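Local coordinates for protein alpha-1,3-glucanase (Streptomyces thermodiastaticus, PDB 7C7D) that hydrolyses the alpha-1,3-glycosidic linkages of alpha-1,3-glucan as a thermostable glycoside hydrolase of family GH87, at residues 86-91 with 422-427; 368-373 with 397-402; 78-83 with 155-160; 471-476 with 495-500. All blocks are in the same frame, centred on the assembly; numbering follows the deposited sequence. Where two conformers were deposited one is given.

Interaction 1 of 4, residues 86-91 with 422-427; sequences EASGRQ and ISDTNA. With CA (calcium ion), chain C.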
loop_
_atom_site.group_PDB
_atom_site.type_symbol
_atom_site.label_atom_id
_atom_site.label_comp_id
_atom_site.label_asym_id
_atom_site.label_seq_id
_atom_site.Cartn_x
_atom_site.Cartn_y
_atom_site.Cartn_z
ATOM N N GLU A 86 -3.967 -13.170 -4.263
ATOM C CA GLU A 86 -3.088 -12.227 -3.586
ATOM C C GLU A 86 -1.767 -12.017 -4.309
ATOM O O GLU A 86 -0.933 -11.243 -3.836
ATOM C CB GLU A 86 -2.825 -12.651 -2.134
ATOM C CG GLU A 86 -3.989 -12.396 -1.178
ATOM C CD GLU A 86 -3.578 -12.426 0.284
ATOM O OE1 GLU A 86 -2.410 -12.747 0.566
ATOM O OE2 GLU A 86 -4.433 -12.129 1.147
ATOM N N ALA A 87 -1.546 -12.689 -5.434
ATOM C CA ALA A 87 -0.320 -12.499 -6.191
ATOM C C ALA A 87 -0.418 -11.268 -7.084
ATOM O O ALA A 87 -1.475 -10.974 -7.648
ATOM C CB ALA A 87 -0.053 -13.724 -7.062
ATOM N N SER A 88 0.694 -10.548 -7.208
ATOM C CA SER A 88 0.815 -9.514 -8.229
ATOM C C SER A 88 0.483 -10.116 -9.590
ATOM O O SER A 88 0.997 -11.176 -9.952
ATOM C CB SER A 88 2.250 -8.988 -8.216
ATOM O OG SER A 88 2.394 -7.846 -9.042
ATOM N N GLY A 89 -0.395 -9.449 -10.342
ATOM C CA GLY A 89 -0.849 -10.007 -11.601
ATOM C C GLY A 89 -1.782 -11.187 -11.477
ATOM O O GLY A 89 -2.140 -11.783 -12.500
ATOM N N ARG A 90 -2.174 -11.556 -10.257
ATOM C CA ARG A 90 -3.035 -12.703 -9.981
ATOM C C ARG A 90 -2.406 -14.021 -10.402
ATOM O O ARG A 90 -3.115 -15.017 -10.569
ATOM C CB ARG A 90 -4.441 -12.547 -10.576
ATOM C CG ARG A 90 -5.049 -11.186 -10.346
ATOM C CD ARG A 90 -5.128 -10.808 -8.859
ATOM N NE ARG A 90 -5.736 -9.485 -8.771
ATOM C CZ ARG A 90 -6.584 -9.077 -7.838
ATOM N NH1 ARG A 90 -6.913 -9.868 -6.819
ATOM N NH2 ARG A 90 -7.112 -7.862 -7.940
ATOM N N GLN A 91 -1.085 -14.032 -10.587
ATOM C CA GLN A 91 -0.370 -15.211 -11.050
ATOM C C GLN A 91 0.960 -15.310 -10.322
ATOM O O GLN A 91 1.537 -14.303 -9.910
ATOM C CB GLN A 91 -0.105 -15.157 -12.554
ATOM C CG GLN A 91 -1.355 -15.150 -13.391
ATOM C CD GLN A 91 -1.063 -14.691 -14.793
ATOM O OE1 GLN A 91 -0.723 -15.489 -15.657
ATOM N NE2 GLN A 91 -1.167 -13.385 -15.021
ATOM N N ILE A 422 -1.947 1.987 -8.584
ATOM C CA ILE A 422 -2.557 1.067 -7.633
ATOM C C ILE A 422 -2.993 -0.165 -8.403
ATOM O O ILE A 422 -3.777 -0.053 -9.352
ATOM C CB ILE A 422 -3.757 1.711 -6.920
ATOM C CG1 ILE A 422 -3.316 2.993 -6.207
ATOM C CG2 ILE A 422 -4.415 0.711 -5.961
ATOM C CD1 ILE A 422 -4.454 3.875 -5.758
ATOM N N SER A 423 -2.492 -1.338 -7.995
ATOM C CA SER A 423 -2.760 -2.574 -8.717
ATOM C C SER A 423 -3.190 -3.674 -7.763
ATOM O O SER A 423 -2.653 -3.798 -6.654
ATOM C CB SER A 423 -1.531 -3.063 -9.486
ATOM O OG SER A 423 -0.989 -2.039 -10.306
ATOM N N ASP A 424 -4.149 -4.480 -8.223
ATOM C CA ASP A 424 -4.479 -5.774 -7.624
ATOM C C ASP A 424 -5.029 -5.629 -6.200
ATOM O O ASP A 424 -4.377 -5.982 -5.215
ATOM C CB ASP A 424 -3.263 -6.708 -7.636
ATOM C CG ASP A 424 -2.898 -7.164 -9.027
ATOM O OD1 ASP A 424 -3.802 -7.625 -9.747
ATOM O OD2 ASP A 424 -1.709 -7.054 -9.401
ATOM N N THR A 425 -6.257 -5.128 -6.112
ATOM C CA THR A 425 -6.948 -5.064 -4.831
ATOM C C THR A 425 -7.961 -6.200 -4.695
ATOM O O THR A 425 -8.269 -6.930 -5.640
ATOM C CB THR A 425 -7.606 -3.692 -4.613
ATOM O OG1 THR A 425 -8.601 -3.461 -5.616
ATOM C CG2 THR A 425 -6.570 -2.580 -4.683
ATOM N N ASN A 426 -8.503 -6.327 -3.486
ATOM C CA ASN A 426 -9.258 -7.518 -3.133
ATOM C C ASN A 426 -10.572 -7.180 -2.448
ATOM O O ASN A 426 -10.987 -6.017 -2.427
ATOM C CB ASN A 426 -8.386 -8.424 -2.270
ATOM C CG ASN A 426 -7.239 -8.997 -3.059
ATOM O OD1 ASN A 426 -7.454 -9.812 -3.947
ATOM N ND2 ASN A 426 -6.016 -8.560 -2.758
ATOM N N ALA A 427 -11.231 -8.196 -1.898
ATOM C CA ALA A 427 -12.552 -8.006 -1.329
ATOM C C ALA A 427 -12.511 -6.956 -0.231
ATOM O O ALA A 427 -11.533 -6.830 0.515
ATOM C CB ALA A 427 -13.078 -9.327 -0.770
HETATM CA CA CA C . 3.005 -12.461 -10.153
HETATM O O HOH W 1 0.571 -5.816 -8.590
#

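Interaction 2 of 4, residues 368-373 with 397-402; sequences DNFLRN and TITQPN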
loop_
_atom_site.group_PDB
_atom_site.type_symbol
_atom_site.label_atom_id
_atom_site.label_comp_id
_atom_site.label_asym_id
_atom_site.label_seq_id
_atom_site.Cartn_x
_atom_site.Cartn_y
_atom_site.Cartn_z
ATOM N N ASP A 368 6.044 9.148 -3.452
ATOM C CA ASP A 368 7.155 8.344 -3.955
ATOM C C ASP A 368 7.492 7.171 -3.041
ATOM O O ASP A 368 8.658 6.809 -2.882
ATOM C CB ASP A 368 8.380 9.203 -4.251
ATOM C CG ASP A 368 8.161 10.090 -5.442
ATOM O OD1 ASP A 368 7.984 9.548 -6.553
ATOM O OD2 ASP A 368 8.132 11.321 -5.263
ATOM N N ASN A 369 6.464 6.570 -2.446
ATOM C CA ASN A 369 6.631 5.372 -1.644
ATOM C C ASN A 369 6.131 4.157 -2.407
ATOM O O ASN A 369 5.283 4.258 -3.298
ATOM C CB ASN A 369 5.859 5.487 -0.329
ATOM C CG ASN A 369 6.283 6.692 0.478
ATOM O OD1 ASN A 369 7.358 6.708 1.067
ATOM N ND2 ASN A 369 5.441 7.715 0.498
ATOM N N PHE A 370 6.672 3.001 -2.033
ATOM C CA PHE A 370 6.242 1.715 -2.562
ATOM C C PHE A 370 5.637 0.906 -1.427
ATOM O O PHE A 370 6.278 0.733 -0.381
ATOM C CB PHE A 370 7.420 0.946 -3.161
ATOM C CG PHE A 370 7.039 -0.398 -3.703
ATOM C CD1 PHE A 370 6.312 -0.493 -4.874
ATOM C CD2 PHE A 370 7.361 -1.565 -3.022
ATOM C CE1 PHE A 370 5.932 -1.717 -5.378
ATOM C CE2 PHE A 370 6.980 -2.800 -3.527
ATOM C CZ PHE A 370 6.270 -2.878 -4.704
ATOM N N LEU A 371 4.415 0.409 -1.638
ATOM C CA LEU A 371 3.674 -0.343 -0.629
ATOM C C LEU A 371 3.196 -1.650 -1.241
ATOM O O LEU A 371 2.474 -1.639 -2.244
ATOM C CB LEU A 371 2.480 0.470 -0.118
ATOM C CG LEU A 371 2.857 1.751 0.645
ATOM C CD1 LEU A 371 2.682 3.014 -0.217
ATOM C CD2 LEU A 371 2.042 1.852 1.922
ATOM N N ARG A 372 3.610 -2.778 -0.644
ATOM C CA ARG A 372 3.183 -4.098 -1.079
ATOM C C ARG A 372 2.730 -4.901 0.132
ATOM O O ARG A 372 3.398 -4.901 1.169
ATOM C CB ARG A 372 4.332 -4.848 -1.773
ATOM C CG ARG A 372 4.013 -6.291 -2.138
ATOM C CD ARG A 372 5.217 -7.012 -2.738
ATOM N NE ARG A 372 5.482 -6.619 -4.126
ATOM C CZ ARG A 372 6.700 -6.520 -4.643
ATOM N NH1 ARG A 372 7.762 -6.760 -3.891
ATOM N NH2 ARG A 372 6.857 -6.160 -5.912
ATOM N N ASN A 373 1.609 -5.606 -0.009
ATOM C CA ASN A 373 1.181 -6.605 0.981
ATOM C C ASN A 373 0.829 -5.975 2.335
ATOM O O ASN A 373 1.296 -6.414 3.390
ATOM C CB ASN A 373 2.202 -7.741 1.136
ATOM C CG ASN A 373 1.654 -8.939 1.902
ATOM O OD1 ASN A 373 0.450 -9.205 1.903
ATOM N ND2 ASN A 373 2.555 -9.682 2.542
ATOM N N THR A 397 3.265 3.972 -5.391
ATOM C CA THR A 397 2.950 2.712 -6.052
ATOM C C THR A 397 2.496 1.728 -4.992
ATOM O O THR A 397 3.220 1.489 -4.017
ATOM C CB THR A 397 4.153 2.179 -6.828
ATOM O OG1 THR A 397 4.441 3.100 -7.888
ATOM C CG2 THR A 397 3.861 0.810 -7.437
ATOM N N ILE A 398 1.299 1.173 -5.189
ATOM C CA ILE A 398 0.644 0.311 -4.217
ATOM C C ILE A 398 0.246 -0.973 -4.927
ATOM O O ILE A 398 -0.331 -0.931 -6.021
ATOM C CB ILE A 398 -0.606 1.006 -3.642
ATOM C CG1 ILE A 398 -0.205 2.213 -2.788
ATOM C CG2 ILE A 398 -1.496 0.019 -2.889
ATOM C CD1 ILE A 398 -1.316 3.212 -2.580
ATOM N N THR A 399 0.528 -2.112 -4.298
ATOM C CA THR A 399 0.142 -3.391 -4.860
ATOM C C THR A 399 -0.345 -4.329 -3.765
ATOM O O THR A 399 0.247 -4.414 -2.681
ATOM C CB THR A 399 1.290 -4.034 -5.656
ATOM O OG1 THR A 399 0.969 -5.398 -5.940
ATOM C CG2 THR A 399 2.618 -3.981 -4.910
ATOM N N GLN A 400 -1.441 -5.002 -4.049
ATOM C CA GLN A 400 -1.905 -6.127 -3.242
ATOM C C GLN A 400 -2.170 -5.817 -1.768
ATOM O O GLN A 400 -1.688 -6.542 -0.885
ATOM C CB GLN A 400 -0.972 -7.331 -3.419
ATOM C CG GLN A 400 -1.284 -8.131 -4.681
ATOM C CD GLN A 400 -2.632 -8.850 -4.618
ATOM O OE1 GLN A 400 -3.315 -8.828 -3.585
ATOM N NE2 GLN A 400 -3.016 -9.505 -5.716
ATOM N N PRO A 401 -2.990 -4.815 -1.445
ATOM C CA PRO A 401 -3.564 -4.788 -0.092
ATOM C C PRO A 401 -4.486 -5.995 0.041
ATOM O O PRO A 401 -5.256 -6.302 -0.873
ATOM C CB PRO A 401 -4.335 -3.463 -0.060
ATOM C CG PRO A 401 -4.734 -3.234 -1.499
ATOM C CD PRO A 401 -3.613 -3.809 -2.337
ATOM N N ASN A 402 -4.388 -6.709 1.174
ATOM C CA ASN A 402 -5.052 -8.013 1.268
ATOM C C ASN A 402 -6.566 -7.879 1.294
ATOM O O ASN A 402 -7.282 -8.799 0.874
ATOM C CB ASN A 402 -4.712 -8.726 2.577
ATOM C CG ASN A 402 -3.231 -8.954 2.808
ATOM O OD1 ASN A 402 -2.813 -9.018 3.966
ATOM N ND2 ASN A 402 -2.447 -9.105 1.753
HETATM O O HOH W 2 2.910 -7.332 -5.278
#

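Interaction 3 of 4, residues 78-83 with 155-160; sequences YTQGTL and GAKTHH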
loop_
_atom_site.group_PDB
_atom_site.type_symbol
_atom_site.label_atom_id
_atom_site.label_comp_id
_atom_site.label_asym_id
_atom_site.label_seq_id
_atom_site.Cartn_x
_atom_site.Cartn_y
_atom_site.Cartn_z
ATOM N N TYR A 78 -9.157 -14.400 -9.242
ATOM C CA TYR A 78 -9.533 -13.295 -8.371
ATOM C C TYR A 78 -10.314 -13.756 -7.154
ATOM O O TYR A 78 -10.621 -12.937 -6.283
ATOM C CB TYR A 78 -10.367 -12.260 -9.145
ATOM C CG TYR A 78 -9.591 -11.516 -10.206
ATOM C CD1 TYR A 78 -9.238 -12.133 -11.401
ATOM C CD2 TYR A 78 -9.204 -10.193 -10.011
ATOM C CE1 TYR A 78 -8.523 -11.454 -12.370
ATOM C CE2 TYR A 78 -8.494 -9.506 -10.972
ATOM C CZ TYR A 78 -8.152 -10.140 -12.149
ATOM O OH TYR A 78 -7.442 -9.458 -13.106
ATOM N N THR A 79 -10.638 -15.044 -7.078
ATOM C CA THR A 79 -11.519 -15.547 -6.030
ATOM C C THR A 79 -10.948 -15.254 -4.650
ATOM O O THR A 79 -9.788 -15.571 -4.362
ATOM C CB THR A 79 -11.691 -17.055 -6.199
ATOM O OG1 THR A 79 -12.187 -17.338 -7.512
ATOM C CG2 THR A 79 -12.659 -17.602 -5.163
ATOM N N GLN A 80 -11.772 -14.643 -3.802
ATOM C CA GLN A 80 -11.331 -14.233 -2.475
ATOM C C GLN A 80 -10.769 -15.419 -1.703
ATOM O O GLN A 80 -11.365 -16.499 -1.669
ATOM C CB GLN A 80 -12.504 -13.631 -1.704
ATOM C CG GLN A 80 -12.110 -13.112 -0.334
ATOM C CD GLN A 80 -13.291 -12.622 0.479
ATOM O OE1 GLN A 80 -14.437 -12.677 0.033
ATOM N NE2 GLN A 80 -13.017 -12.157 1.691
ATOM N N GLY A 81 -9.610 -15.211 -1.085
ATOM C CA GLY A 81 -9.009 -16.210 -0.234
ATOM C C GLY A 81 -8.132 -17.227 -0.928
ATOM O O GLY A 81 -7.580 -18.102 -0.251
ATOM N N THR A 82 -7.980 -17.149 -2.248
ATOM C CA THR A 82 -7.097 -18.061 -2.960
ATOM C C THR A 82 -5.674 -17.514 -3.010
ATOM O O THR A 82 -5.443 -16.303 -2.974
ATOM C CB THR A 82 -7.593 -18.314 -4.389
ATOM O OG1 THR A 82 -7.554 -17.092 -5.142
ATOM C CG2 THR A 82 -9.016 -18.889 -4.378
ATOM N N LEU A 83 -4.714 -18.432 -3.127
ATOM C CA LEU A 83 -3.315 -18.029 -3.205
ATOM C C LEU A 83 -3.061 -17.128 -4.409
ATOM O O LEU A 83 -2.370 -16.107 -4.294
ATOM C CB LEU A 83 -2.425 -19.270 -3.257
ATOM C CG LEU A 83 -0.916 -19.063 -3.158
ATOM C CD1 LEU A 83 -0.532 -18.322 -1.887
ATOM C CD2 LEU A 83 -0.212 -20.416 -3.220
ATOM N N GLY A 155 -16.724 -10.556 6.605
ATOM C CA GLY A 155 -16.442 -10.912 5.237
ATOM C C GLY A 155 -14.994 -11.236 4.949
ATOM O O GLY A 155 -14.703 -11.791 3.885
ATOM N N ALA A 156 -14.077 -10.912 5.857
ATOM C CA ALA A 156 -12.675 -11.225 5.633
ATOM C C ALA A 156 -12.443 -12.724 5.773
ATOM O O ALA A 156 -13.089 -13.400 6.578
ATOM C CB ALA A 156 -11.796 -10.468 6.629
ATOM N N LYS A 157 -11.529 -13.242 4.964
ATOM C CA LYS A 157 -11.053 -14.613 5.050
ATOM C C LYS A 157 -9.576 -14.585 5.411
ATOM O O LYS A 157 -8.943 -13.527 5.390
ATOM C CB LYS A 157 -11.254 -15.345 3.715
ATOM C CG LYS A 157 -12.715 -15.551 3.346
ATOM C CD LYS A 157 -12.854 -16.361 2.065
ATOM C CE LYS A 157 -14.303 -16.760 1.827
ATOM N NZ LYS A 157 -15.125 -15.595 1.394
ATOM N N THR A 158 -9.026 -15.754 5.757
ATOM C CA THR A 158 -7.588 -15.855 5.980
ATOM C C THR A 158 -6.859 -15.227 4.804
ATOM O O THR A 158 -7.245 -15.404 3.643
ATOM C CB THR A 158 -7.153 -17.315 6.103
ATOM O OG1 THR A 158 -7.971 -17.984 7.064
ATOM C CG2 THR A 158 -5.695 -17.391 6.550
ATOM N N HIS A 159 -5.816 -14.464 5.108
ATOM C CA HIS A 159 -5.191 -13.649 4.078
ATOM C C HIS A 159 -3.710 -13.495 4.400
ATOM O O HIS A 159 -3.183 -14.134 5.314
ATOM C CB HIS A 159 -5.931 -12.310 3.912
ATOM C CG HIS A 159 -6.065 -11.523 5.181
ATOM N ND1 HIS A 159 -7.080 -11.740 6.088
ATOM C CD2 HIS A 159 -5.317 -10.513 5.686
ATOM C CE1 HIS A 159 -6.952 -10.896 7.097
ATOM N NE2 HIS A 159 -5.892 -10.137 6.878
ATOM N N HIS A 160 -3.030 -12.647 3.627
ATOM C CA HIS A 160 -1.625 -12.328 3.879
ATOM C C HIS A 160 -0.735 -13.555 3.648
ATOM O O HIS A 160 0.084 -13.918 4.492
ATOM C CB HIS A 160 -1.454 -11.761 5.296
ATOM C CG HIS A 160 -0.343 -10.774 5.448
ATOM N ND1 HIS A 160 -0.400 -9.491 4.941
ATOM C CD2 HIS A 160 0.837 -10.868 6.103
ATOM C CE1 HIS A 160 0.710 -8.848 5.260
ATOM N NE2 HIS A 160 1.475 -9.660 5.970
HETATM O O HOH W 3 -10.397 -11.722 2.750
HETATM O O HOH W 4 -8.349 -17.792 2.604
#

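Interaction 4 of 4, residues 471-476 with 495-500; sequences MGALRV and TDSPYS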
loop_
_atom_site.group_PDB
_atom_site.type_symbol
_atom_site.label_atom_id
_atom_site.label_comp_id
_atom_site.label_asym_id
_atom_site.label_seq_id
_atom_site.Cartn_x
_atom_site.Cartn_y
_atom_site.Cartn_z
ATOM N N MET A 471 -17.468 -3.953 -5.596
ATOM C CA MET A 471 -16.923 -2.615 -5.495
ATOM C C MET A 471 -16.095 -2.343 -6.742
ATOM O O MET A 471 -15.409 -3.228 -7.260
ATOM C CB MET A 471 -16.077 -2.455 -4.230
ATOM C CG MET A 471 -16.810 -1.745 -3.093
ATOM S SD MET A 471 -16.091 -2.038 -1.470
ATOM C CE MET A 471 -16.472 -3.737 -1.250
ATOM N N GLY A 472 -16.192 -1.108 -7.240
ATOM C CA GLY A 472 -15.487 -0.732 -8.446
ATOM C C GLY A 472 -14.058 -0.285 -8.186
ATOM O O GLY A 472 -13.589 -0.194 -7.049
ATOM N N ALA A 473 -13.361 0.002 -9.289
ATOM C CA ALA A 473 -11.979 0.461 -9.210
ATOM C C ALA A 473 -11.861 1.763 -8.429
ATOM O O ALA A 473 -10.941 1.926 -7.616
ATOM C CB ALA A 473 -11.409 0.635 -10.615
ATOM N N LEU A 474 -12.758 2.711 -8.679
ATOM C CA LEU A 474 -12.740 3.987 -7.982
ATOM C C LEU A 474 -14.157 4.236 -7.506
ATOM O O LEU A 474 -15.085 4.239 -8.318
ATOM C CB LEU A 474 -12.287 5.114 -8.923
ATOM C CG LEU A 474 -11.979 6.486 -8.325
ATOM C CD1 LEU A 474 -11.055 7.251 -9.256
ATOM C CD2 LEU A 474 -13.242 7.281 -8.056
ATOM N N ARG A 475 -14.336 4.434 -6.205
ATOM C CA ARG A 475 -15.673 4.702 -5.703
ATOM C C ARG A 475 -15.745 6.003 -4.922
ATOM O O ARG A 475 -14.795 6.403 -4.240
ATOM C CB ARG A 475 -16.261 3.542 -4.892
ATOM C CG ARG A 475 -15.805 3.430 -3.459
ATOM C CD ARG A 475 -16.609 2.322 -2.758
ATOM N NE ARG A 475 -16.337 2.295 -1.325
ATOM C CZ ARG A 475 -15.283 1.697 -0.784
ATOM N NH1 ARG A 475 -14.414 1.035 -1.541
ATOM N NH2 ARG A 475 -15.106 1.754 0.531
ATOM N N VAL A 476 -16.896 6.660 -5.058
ATOM C CA VAL A 476 -17.317 7.756 -4.194
ATOM C C VAL A 476 -18.499 7.233 -3.396
ATOM O O VAL A 476 -19.486 6.760 -3.976
ATOM C CB VAL A 476 -17.686 9.018 -4.989
ATOM C CG1 VAL A 476 -18.088 10.140 -4.037
ATOM C CG2 VAL A 476 -16.524 9.450 -5.875
ATOM N N THR A 495 -7.660 0.110 -15.894
ATOM C CA THR A 495 -7.287 -0.950 -16.818
ATOM C C THR A 495 -7.565 -2.312 -16.199
ATOM O O THR A 495 -7.157 -2.578 -15.058
ATOM C CB THR A 495 -5.797 -0.831 -17.154
ATOM O OG1 THR A 495 -5.548 0.482 -17.670
ATOM C CG2 THR A 495 -5.356 -1.886 -18.173
ATOM N N ASP A 496 -8.250 -3.173 -16.954
ATOM C CA ASP A 496 -8.415 -4.580 -16.588
ATOM C C ASP A 496 -9.152 -4.740 -15.260
ATOM O O ASP A 496 -8.813 -5.591 -14.434
ATOM C CB ASP A 496 -7.073 -5.320 -16.581
ATOM C CG ASP A 496 -6.387 -5.300 -17.942
ATOM O OD1 ASP A 496 -7.073 -5.109 -18.963
ATOM O OD2 ASP A 496 -5.152 -5.481 -17.999
ATOM N N SER A 497 -10.170 -3.918 -15.049
ATOM C CA SER A 497 -10.957 -4.021 -13.828
ATOM C C SER A 497 -11.806 -5.285 -13.875
ATOM O O SER A 497 -12.490 -5.527 -14.875
ATOM C CB SER A 497 -11.893 -2.831 -13.715
ATOM O OG SER A 497 -11.194 -1.607 -13.713
ATOM N N PRO A 498 -11.807 -6.105 -12.823
ATOM C CA PRO A 498 -12.637 -7.319 -12.874
ATOM C C PRO A 498 -14.122 -7.019 -12.864
ATOM O O PRO A 498 -14.901 -7.791 -13.437
ATOM C CB PRO A 498 -12.198 -8.110 -11.632
ATOM C CG PRO A 498 -11.583 -7.084 -10.727
ATOM C CD PRO A 498 -10.947 -6.070 -11.627
ATOM N N TYR A 499 -14.533 -5.909 -12.245
ATOM C CA TYR A 499 -15.944 -5.528 -12.174
ATOM C C TYR A 499 -16.094 -4.157 -12.818
ATOM O O TYR A 499 -15.788 -4.012 -13.997
ATOM C CB TYR A 499 -16.494 -5.713 -10.767
ATOM C CG TYR A 499 -16.426 -7.173 -10.393
ATOM C CD1 TYR A 499 -17.402 -8.054 -10.835
ATOM C CD2 TYR A 499 -15.351 -7.686 -9.678
ATOM C CE1 TYR A 499 -17.335 -9.392 -10.544
ATOM C CE2 TYR A 499 -15.274 -9.038 -9.378
ATOM C CZ TYR A 499 -16.271 -9.883 -9.822
ATOM O OH TYR A 499 -16.219 -11.227 -9.541
ATOM N N SER A 500 -16.533 -3.149 -12.071
ATOM C CA SER A 500 -16.825 -1.840 -12.625
ATOM C C SER A 500 -15.625 -0.905 -12.503
ATOM O O SER A 500 -14.705 -1.127 -11.713
ATOM C CB SER A 500 -18.027 -1.233 -11.912
ATOM O OG SER A 500 -17.822 -1.316 -10.514
#

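Interaction 1 of 4, residues 86-91 with 422-427
Ser-88 and Asp-424 mark the nearest approach of the two backbones, CA to CA 6.5 Å, where the loop 86-91 faces the chain as it leaves strand 415-423. The loop is tightly bent: Arg-90 N bonds back to Ala-87 O, and Gly-89 and Arg-90 both have positive phi. The bend turns the Gly-89 N-H to Asp-424 OD2, 2.9 Å from Gly-89 N and nearly straight at 169°, reaching the oxygen from above the carboxylate plane. A water 2.7 Å from Asp-424 OD2 donates to it and to Ser-88 OG. The other carboxylate oxygen, Asp-424 OD1, makes a salt bridge with Arg-90 NE at 2.9 Å, the guanidinium and carboxylate planes 89° apart; OD1 has a second cationic partner in Arg-459. The segment 86-91 belongs to the N-terminal beta-sandwich, probably galactose-binding-like, and the contact docks it on the parallel beta-helix. Directly behind the bend, Ser-88 O and Gln-91 O each bind the calcium ion at 2.4 Å, together with Glu-63, Glu-65 and Asp-191, which fixes the loop from its far side. The Arg-90 chain bends at chi2 (-57°), which turns CD out of line; farther on, Asp-424 CB lies over one face of the guanidinium. At the edge of that group Arg-90 NH2 donates to Thr-425 O at 2.7 Å, with the oxygen near the guanidinium plane. An alanine in place of Arg-90 would probably deprive Thr-425 O of this donor and leave Asp-424 with less positive charge beside it. Arg-90 NH1 gives a weak bond to Asn-426 OD1; the ND2 of the same asparagine bonds to Gln-400.

Interaction 2 of 4, residues 368-373 with 397-402
Asn-402 ND2 donates to Asn-373 OD1 at 2.9 Å, nearly along the C=O axis, with the oxygen in the plane of the Asn-402 amide; the two amide planes are 58° apart. Asn-373 ND2 is held by Asp-349 and Asn-402 OD1 by His-160, so the pair is gripped from both ends. An alanine in place of Asn-402 would probably leave Asn-373 OD1 and the His-160 ring without these mates. Four backbone bonds then join the strands in parallel, from Thr-397 N to Asn-369 O (2.9 Å) through to Asn-373 N and Thr-399 O (3.2 Å). A water links Arg-372 NE with Thr-399 OG1, while the Arg-372 guanidinium reaches Asp-194 and Asn-164 of the beta-sandwich. On that face Thr-399 CG2 packs on Arg-372 CB at 3.7 Å and on Phe-370 CZ at 3.8 Å; Thr-397 CG2 meets Phe-370 CD1. Leu-371 and Ile-398 lie side by side on the other face, Leu-371 CD1 to Ile-398 CG1 3.9 Å, and both touch Leu-379 inside the beta-helix. These are successive coils of a parallel beta-helix: strand 341-348 flanks 365-372, and strand 415-423 flanks 397-399.

Interaction 3 of 4, residues 78-83 with 155-160
Gln-80 and Lys-157 carry a small, polar surface contact between two loops of the beta-sandwich domain, one joining strands 72-74 and 92-95, the other joining strands 133-142 and 163-169. Gln-80 stands at the second position of a type II beta turn from Thr-79 to Thr-82, and Gly-81 at the third. Thr-79 O closes the turn by accepting from both Thr-82 N and Thr-82 OG1, the hydroxyl lying 2.8 Å away on a lone pair of the carbonyl. From this turn the Gln-80 side chain reaches across fully extended, with CG anti to the backbone N (chi1 -177°). Its NE2 donates to Gly-155 O at 2.8 Å, the acceptor close to the amide plane, and also to a water 2.9 Å from NE2 that accepts from Lys-157 N. The Lys-157 chain crosses the glutamine obliquely, Lys-157 CG 3.8 Å from Gln-80 NE2, and bends at its last torsion (73°) to bring NZ to Gln-80 OE1 at 3.3 Å, a weak bond. At Gly-81 the fit is close: a beta carbon there would come tight against Lys-157 CD and would also crowd the carbonyl oxygen of Gln-80. A second water donates to both Gly-81 O and Thr-158 O. Next to these, His-159 ND1 bonds to Lys-157 O at 2.7 Å, in the ring plane. The chemistry is that of a polar surface joint resting on one good amide-to-carbonyl bond, one weak bond and two water bridges; the long bond to a neutral oxygen probably contributes little to holding the lysine charge.

Interaction 4 of 4, residues 471-476 with 495-500
Ser-500 points its hydroxyl at the backbone of Gly-472, with OG 3.2 Å from Gly-472 CA. The hydroxyl sits between the backbone N and the carbonyl carbon (chi1 50°), the crowded position, and is hydrogen-bonded to Gln-533 OE1. Against this oxygen Gly-472 brings only a bare alpha carbon; a beta carbon there would lie 2.7 Å from Ser-500 OG, too near to be accommodated here. The carbonyl of the same serine, Ser-500 O, receives Ala-473 N at 3.0 Å, the N-H pointing to it at 155° and tilted from the carbonyl plane. This bond comes just before the parallel pairing of strands 474-477 and 502-505, in which Leu-474 bonds to Ala-501 and Glu-503, so the contact lies at a corner where neighbouring coils of the parallel beta-helix begin to run together. Ala-473 CB meets Ser-497 OG at 3.8 Å and Ser-500 O at 3.9 Å, and touches Leu-457 and Ile-494 of the strands beside it. Gly-472 is held further by its backbone, N bonding to Glu-503 OE1 and O to Ser-430 OG. Tyr-499 offers only CB to Met-471 O, 4.4 Å away, while the end of its side chain leads away from 471-476, and the side chain touches Pro-591.

In the fold
From the N terminus, 78-83 and then 86-91 come from one loop of the beta-sandwich. Interaction 3 closes first, at 155-160, within that domain. Interaction 1 closes only at 422-427, so the two cross, and interaction 1 ties the sandwich and its calcium site to the beta-helix. Interaction 2, 368-373 with 397-402, joins neighbouring coils and is nested inside the long loop of interaction 1; it touches interaction 1 through Gln-400. It also meets interaction 3, through His-160. Interaction 4 follows in series, a short loop closed further along the beta-helix, about 13 Å from interaction 1 between centres, and touches interaction 3 where Tyr-78 packs on Pro-498.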